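Local coordinates for protein BauA (Acinetobacter baumannii, PDB 6HCP) that takes up ferric preacinetobactin, an iron-loaded siderophore, across the outer membrane as a TonB-dependent receptor, at residues E82-N94 with V602-E614. Sequence-based numbering, arbitrary orientation. Where two conformers were deposited one is given.
Sequences EVIAATDPSIYTN and VAVPKNQAKLGAE. With C8E ((hydroxyethyloxy)tri(ethyloxy)octane), chain B.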
loop_
_atom_site.group_PDB
_atom_site.type_symbol
_atom_site.label_atom_id
_atom_site.label_comp_id
_atom_site.label_asym_id
_atom_site.label_seq_id
_atom_site.Cartn_x
_atom_site.Cartn_y
_atom_site.Cartn_z
ATOM N N GLU A 82 -12.317 -18.046 8.368
ATOM C CA GLU A 82 -11.648 -16.835 8.873
ATOM C C GLU A 82 -11.559 -16.860 10.399
ATOM O O GLU A 82 -10.783 -16.101 10.968
ATOM C CB GLU A 82 -12.389 -15.584 8.398
ATOM C CG GLU A 82 -12.177 -15.333 6.921
ATOM C CD GLU A 82 -12.826 -14.084 6.350
ATOM O OE1 GLU A 82 -13.294 -13.230 7.129
ATOM O OE2 GLU A 82 -12.813 -13.956 5.122
ATOM N N VAL A 83 -12.321 -17.750 11.053
ATOM C CA VAL A 83 -12.155 -17.984 12.464
ATOM C C VAL A 83 -11.090 -19.055 12.711
ATOM O O VAL A 83 -10.229 -18.891 13.571
ATOM C CB VAL A 83 -13.486 -18.378 13.136
ATOM C CG1 VAL A 83 -13.296 -18.570 14.623
ATOM C CG2 VAL A 83 -14.590 -17.366 12.867
ATOM N N ILE A 84 -11.250 -20.232 12.092
ATOM C CA ILE A 84 -10.520 -21.419 12.573
ATOM C C ILE A 84 -9.140 -21.564 11.915
ATOM O O ILE A 84 -8.288 -22.278 12.456
ATOM C CB ILE A 84 -11.352 -22.704 12.404
ATOM C CG1 ILE A 84 -11.576 -23.052 10.929
ATOM C CG2 ILE A 84 -12.650 -22.563 13.184
ATOM C CD1 ILE A 84 -12.247 -24.405 10.710
ATOM N N ALA A 85 -8.921 -20.959 10.747
ATOM C CA ALA A 85 -7.680 -21.180 10.005
ATOM C C ALA A 85 -6.624 -20.115 10.334
ATOM O O ALA A 85 -5.471 -20.278 9.988
ATOM C CB ALA A 85 -7.941 -21.215 8.516
ATOM N N ALA A 86 -7.029 -18.993 10.921
ATOM C CA ALA A 86 -6.119 -17.828 10.973
ATOM C C ALA A 86 -4.842 -18.178 11.760
ATOM O O ALA A 86 -3.751 -17.856 11.336
ATOM C CB ALA A 86 -6.839 -16.636 11.554
ATOM N N THR A 87 -4.979 -18.844 12.907
ATOM C CA THR A 87 -3.840 -19.099 13.780
ATOM C C THR A 87 -3.526 -20.589 13.952
ATOM O O THR A 87 -2.630 -20.932 14.718
ATOM C CB THR A 87 -4.053 -18.451 15.157
ATOM O OG1 THR A 87 -5.269 -18.918 15.757
ATOM C CG2 THR A 87 -4.078 -16.945 15.027
ATOM N N ASP A 88 -4.339 -21.481 13.374
ATOM C CA ASP A 88 -4.205 -22.909 13.687
ATOM C C ASP A 88 -3.363 -23.584 12.612
ATOM O O ASP A 88 -3.783 -23.719 11.464
ATOM C CB ASP A 88 -5.578 -23.571 13.795
ATOM C CG ASP A 88 -5.541 -24.996 14.327
ATOM O OD1 ASP A 88 -4.487 -25.664 14.182
ATOM O OD2 ASP A 88 -6.591 -25.434 14.819
ATOM N N PRO A 89 -2.122 -23.989 12.929
ATOM C CA PRO A 89 -1.237 -24.573 11.919
ATOM C C PRO A 89 -1.645 -25.978 11.451
ATOM O O PRO A 89 -1.050 -26.503 10.510
ATOM C CB PRO A 89 0.106 -24.665 12.660
ATOM C CG PRO A 89 -0.292 -24.863 14.113
ATOM C CD PRO A 89 -1.565 -24.060 14.286
ATOM N N SER A 90 -2.657 -26.567 12.092
ATOM C CA SER A 90 -3.174 -27.854 11.645
ATOM C C SER A 90 -4.381 -27.677 10.720
ATOM O O SER A 90 -5.005 -28.667 10.316
ATOM C CB SER A 90 -3.507 -28.732 12.841
ATOM O OG SER A 90 -2.305 -29.157 13.468
ATOM N N ILE A 91 -4.741 -26.425 10.411
ATOM C CA ILE A 91 -5.821 -26.187 9.469
ATOM C C ILE A 91 -5.250 -25.459 8.244
ATOM O O ILE A 91 -4.410 -24.578 8.371
ATOM C CB ILE A 91 -6.956 -25.410 10.161
ATOM C CG1 ILE A 91 -7.476 -26.235 11.349
ATOM C CG2 ILE A 91 -8.044 -25.045 9.163
ATOM C CD1 ILE A 91 -8.719 -25.744 11.980
ATOM N N TYR A 92 -5.655 -25.906 7.060
ATOM C CA TYR A 92 -5.186 -25.298 5.825
ATOM C C TYR A 92 -6.377 -24.924 4.950
ATOM O O TYR A 92 -7.282 -25.740 4.745
ATOM C CB TYR A 92 -4.273 -26.241 5.045
ATOM C CG TYR A 92 -3.825 -25.677 3.724
ATOM C CD1 TYR A 92 -2.940 -24.607 3.674
ATOM C CD2 TYR A 92 -4.371 -26.133 2.530
ATOM C CE1 TYR A 92 -2.632 -23.987 2.472
ATOM C CE2 TYR A 92 -4.067 -25.529 1.326
ATOM C CZ TYR A 92 -3.156 -24.482 1.291
ATOM O OH TYR A 92 -2.886 -23.876 0.105
ATOM N N THR A 93 -6.330 -23.711 4.391
ATOM C CA THR A 93 -7.259 -23.290 3.347
ATOM C C THR A 93 -6.451 -22.795 2.147
ATOM O O THR A 93 -5.379 -22.194 2.308
ATOM C CB THR A 93 -8.257 -22.223 3.843
ATOM O OG1 THR A 93 -9.145 -21.909 2.765
ATOM C CG2 THR A 93 -7.575 -20.965 4.329
ATOM N N ASN A 94 -7.016 -22.967 0.947
ATOM C CA ASN A 94 -6.456 -22.429 -0.260
ATOM C C ASN A 94 -6.647 -20.895 -0.291
ATOM O O ASN A 94 -6.013 -20.230 -1.075
ATOM C CB ASN A 94 -7.048 -23.075 -1.508
ATOM C CG ASN A 94 -8.536 -22.901 -1.633
ATOM O OD1 ASN A 94 -9.297 -23.366 -0.767
ATOM N ND2 ASN A 94 -8.952 -22.173 -2.663
ATOM N N VAL A 602 -1.954 -34.300 -2.663
ATOM C CA VAL A 602 -2.125 -32.985 -3.282
ATOM C C VAL A 602 -2.619 -31.970 -2.244
ATOM O O VAL A 602 -3.129 -32.318 -1.176
ATOM C CB VAL A 602 -3.082 -33.043 -4.486
ATOM C CG1 VAL A 602 -2.554 -33.943 -5.600
ATOM C CG2 VAL A 602 -4.482 -33.450 -4.059
ATOM N N ALA A 603 -2.405 -30.692 -2.575
ATOM C CA ALA A 603 -3.154 -29.528 -2.075
ATOM C C ALA A 603 -2.552 -28.988 -0.777
ATOM O O ALA A 603 -2.600 -27.772 -0.552
ATOM C CB ALA A 603 -4.629 -29.834 -1.927
ATOM N N VAL A 604 -2.157 -29.875 0.138
ATOM C CA VAL A 604 -1.786 -29.478 1.484
ATOM C C VAL A 604 -0.283 -29.239 1.559
ATOM O O VAL A 604 0.498 -29.963 0.958
ATOM C CB VAL A 604 -2.241 -30.502 2.537
ATOM C CG1 VAL A 604 -3.753 -30.502 2.652
ATOM C CG2 VAL A 604 -1.685 -31.886 2.257
ATOM N N PRO A 605 0.157 -28.253 2.365
ATOM C CA PRO A 605 1.580 -28.021 2.596
ATOM C C PRO A 605 2.095 -28.977 3.672
ATOM O O PRO A 605 1.340 -29.354 4.575
ATOM C CB PRO A 605 1.626 -26.575 3.112
ATOM C CG PRO A 605 0.305 -26.389 3.795
ATOM C CD PRO A 605 -0.684 -27.223 3.001
ATOM N N LYS A 606 3.397 -29.274 3.634
ATOM C CA LYS A 606 4.003 -30.098 4.675
ATOM C C LYS A 606 4.369 -29.266 5.908
ATOM O O LYS A 606 4.343 -29.775 7.007
ATOM C CB LYS A 606 5.235 -30.822 4.139
ATOM C CG LYS A 606 4.878 -31.914 3.143
ATOM C CD LYS A 606 6.082 -32.651 2.604
ATOM C CE LYS A 606 6.568 -33.752 3.505
ATOM N NZ LYS A 606 7.306 -34.754 2.701
ATOM N N ASN A 607 4.627 -27.977 5.718
ATOM C CA ASN A 607 5.045 -27.114 6.842
ATOM C C ASN A 607 4.080 -25.930 6.940
ATOM O O ASN A 607 3.872 -25.255 5.955
ATOM C CB ASN A 607 6.481 -26.608 6.676
ATOM C CG ASN A 607 7.494 -27.726 6.466
ATOM O OD1 ASN A 607 7.359 -28.790 7.035
ATOM N ND2 ASN A 607 8.621 -27.415 5.860
ATOM N N GLN A 608 3.687 -25.580 8.170
ATOM C CA GLN A 608 2.950 -24.345 8.436
ATOM C C GLN A 608 3.492 -23.700 9.703
ATOM O O GLN A 608 3.814 -24.378 10.682
ATOM C CB GLN A 608 1.459 -24.594 8.640
ATOM C CG GLN A 608 0.727 -25.140 7.432
ATOM C CD GLN A 608 -0.763 -24.935 7.600
ATOM O OE1 GLN A 608 -1.197 -23.979 8.223
ATOM N NE2 GLN A 608 -1.528 -25.960 7.299
ATOM N N ALA A 609 3.548 -22.371 9.678
ATOM C CA ALA A 609 3.845 -21.570 10.847
ATOM C C ALA A 609 2.903 -20.368 10.852
ATOM O O ALA A 609 2.776 -19.669 9.833
ATOM C CB ALA A 609 5.276 -21.105 10.807
ATOM N N LYS A 610 2.146 -20.231 11.939
ATOM C CA LYS A 610 1.181 -19.167 12.064
ATOM C C LYS A 610 1.377 -18.496 13.421
ATOM O O LYS A 610 1.548 -19.166 14.420
ATOM C CB LYS A 610 -0.241 -19.715 11.934
ATOM C CG LYS A 610 -0.617 -20.197 10.543
ATOM C CD LYS A 610 -1.981 -20.867 10.463
ATOM C CE LYS A 610 -2.307 -21.304 9.052
ATOM N NZ LYS A 610 -3.573 -22.067 8.991
ATOM N N LEU A 611 1.232 -17.168 13.441
ATOM C CA LEU A 611 1.277 -16.433 14.693
ATOM C C LEU A 611 0.394 -15.195 14.575
ATOM O O LEU A 611 0.531 -14.417 13.638
ATOM C CB LEU A 611 2.723 -16.038 15.009
ATOM C CG LEU A 611 2.918 -15.280 16.322
ATOM C CD1 LEU A 611 2.388 -16.096 17.482
ATOM C CD2 LEU A 611 4.387 -14.947 16.535
ATOM N N GLY A 612 -0.515 -15.058 15.538
ATOM C CA GLY A 612 -1.319 -13.874 15.698
ATOM C C GLY A 612 -1.039 -13.253 17.060
ATOM O O GLY A 612 -0.981 -13.947 18.079
ATOM N N ALA A 613 -0.691 -11.967 17.053
ATOM C CA ALA A 613 -0.331 -11.266 18.267
ATOM C C ALA A 613 -1.193 -10.014 18.365
ATOM O O ALA A 613 -1.544 -9.419 17.332
ATOM C CB ALA A 613 1.143 -10.910 18.268
ATOM N N GLU A 614 -1.487 -9.618 19.610
ATOM C CA GLU A 614 -2.151 -8.365 19.894
ATOM C C GLU A 614 -1.434 -7.706 21.082
ATOM O O GLU A 614 -0.958 -8.394 21.990
ATOM C CB GLU A 614 -3.628 -8.578 20.228
ATOM C CG GLU A 614 -4.474 -9.103 19.082
ATOM C CD GLU A 614 -5.971 -9.046 19.330
ATOM O OE1 GLU A 614 -6.355 -8.963 20.511
ATOM O OE2 GLU A 614 -6.734 -9.041 18.353
HETATM C C1 C8E B . 6.755 -29.050 16.344
HETATM C C2 C8E B . 7.692 -28.275 15.452
HETATM C C3 C8E B . 7.188 -28.209 14.014
HETATM C C4 C8E B . 8.139 -27.357 13.172
HETATM C C5 C8E B . 7.609 -27.102 11.765
HETATM C C6 C8E B . 8.238 -25.857 11.145
HETATM C C7 C8E B . 7.490 -25.436 9.885
HETATM C C8 C8E B . 7.750 -23.976 9.482
HETATM O O9 C8E B . 7.710 -23.808 8.069
HETATM C C10 C8E B . 7.026 -22.657 7.553
HETATM C C11 C8E B . 7.030 -22.634 6.033
HETATM O O12 C8E B . 8.071 -21.837 5.462
HETATM C C13 C8E B . 8.951 -22.613 4.594
HETATM C C14 C8E B . 8.854 -22.227 3.100
HETATM O O15 C8E B . 9.031 -23.309 2.132
HETATM C C16 C8E B . 8.568 -22.968 0.782
HETATM C C17 C8E B . 8.626 -24.101 -0.292
HETATM O O18 C8E B . 8.370 -23.468 -1.589
HETATM O O HOH W 1 -2.974 -25.595 -2.025
HETATM O O HOH W 2 -4.448 -21.704 6.133
#
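Lys610 reaches from the barrel wall into segment 85-91 of the plug. Its CB lies 3.9 Å from Thr87 O, and CG sets off beside the backbone N (chi1 -70°) into a fully extended chain. CG passes Ala86 O, and CD slides between two carbonyls, 3.5 Å from Asp88 O and slightly farther from Ala85 O. CE keeps to the same pair. At the tip three backbone oxygens grip the ammonium: Lys610 NZ lies 2.8 Å from Ala85 O, in the carbonyl plane, and Lys610 NZ lies 2.7 Å from Ile91 O; Asp88 O is approached from above its plane, on the face opposite the one used by Ile91 N to close the type I turn. A water bridges NZ to Thr93 N. This is the plug-in-barrel fold of TonB-dependent receptors, with an inward-facing lysine of strand 599-618 holding a plug loop by main-chain acceptors; the carboxylate of Asp88 pairs instead with Lys142. Alongside, Gln608 NE2 gives Ile91 O a weak bond (3.4 Å). Farther along, Pro605 CD sits 3.6 Å from the Tyr92 ring centroid, a CH-pi contact over the face. Tyr92 OH meets Arg649 and, through a second water, Ala603 O. Outside, Asn607 CB touches detergent O9.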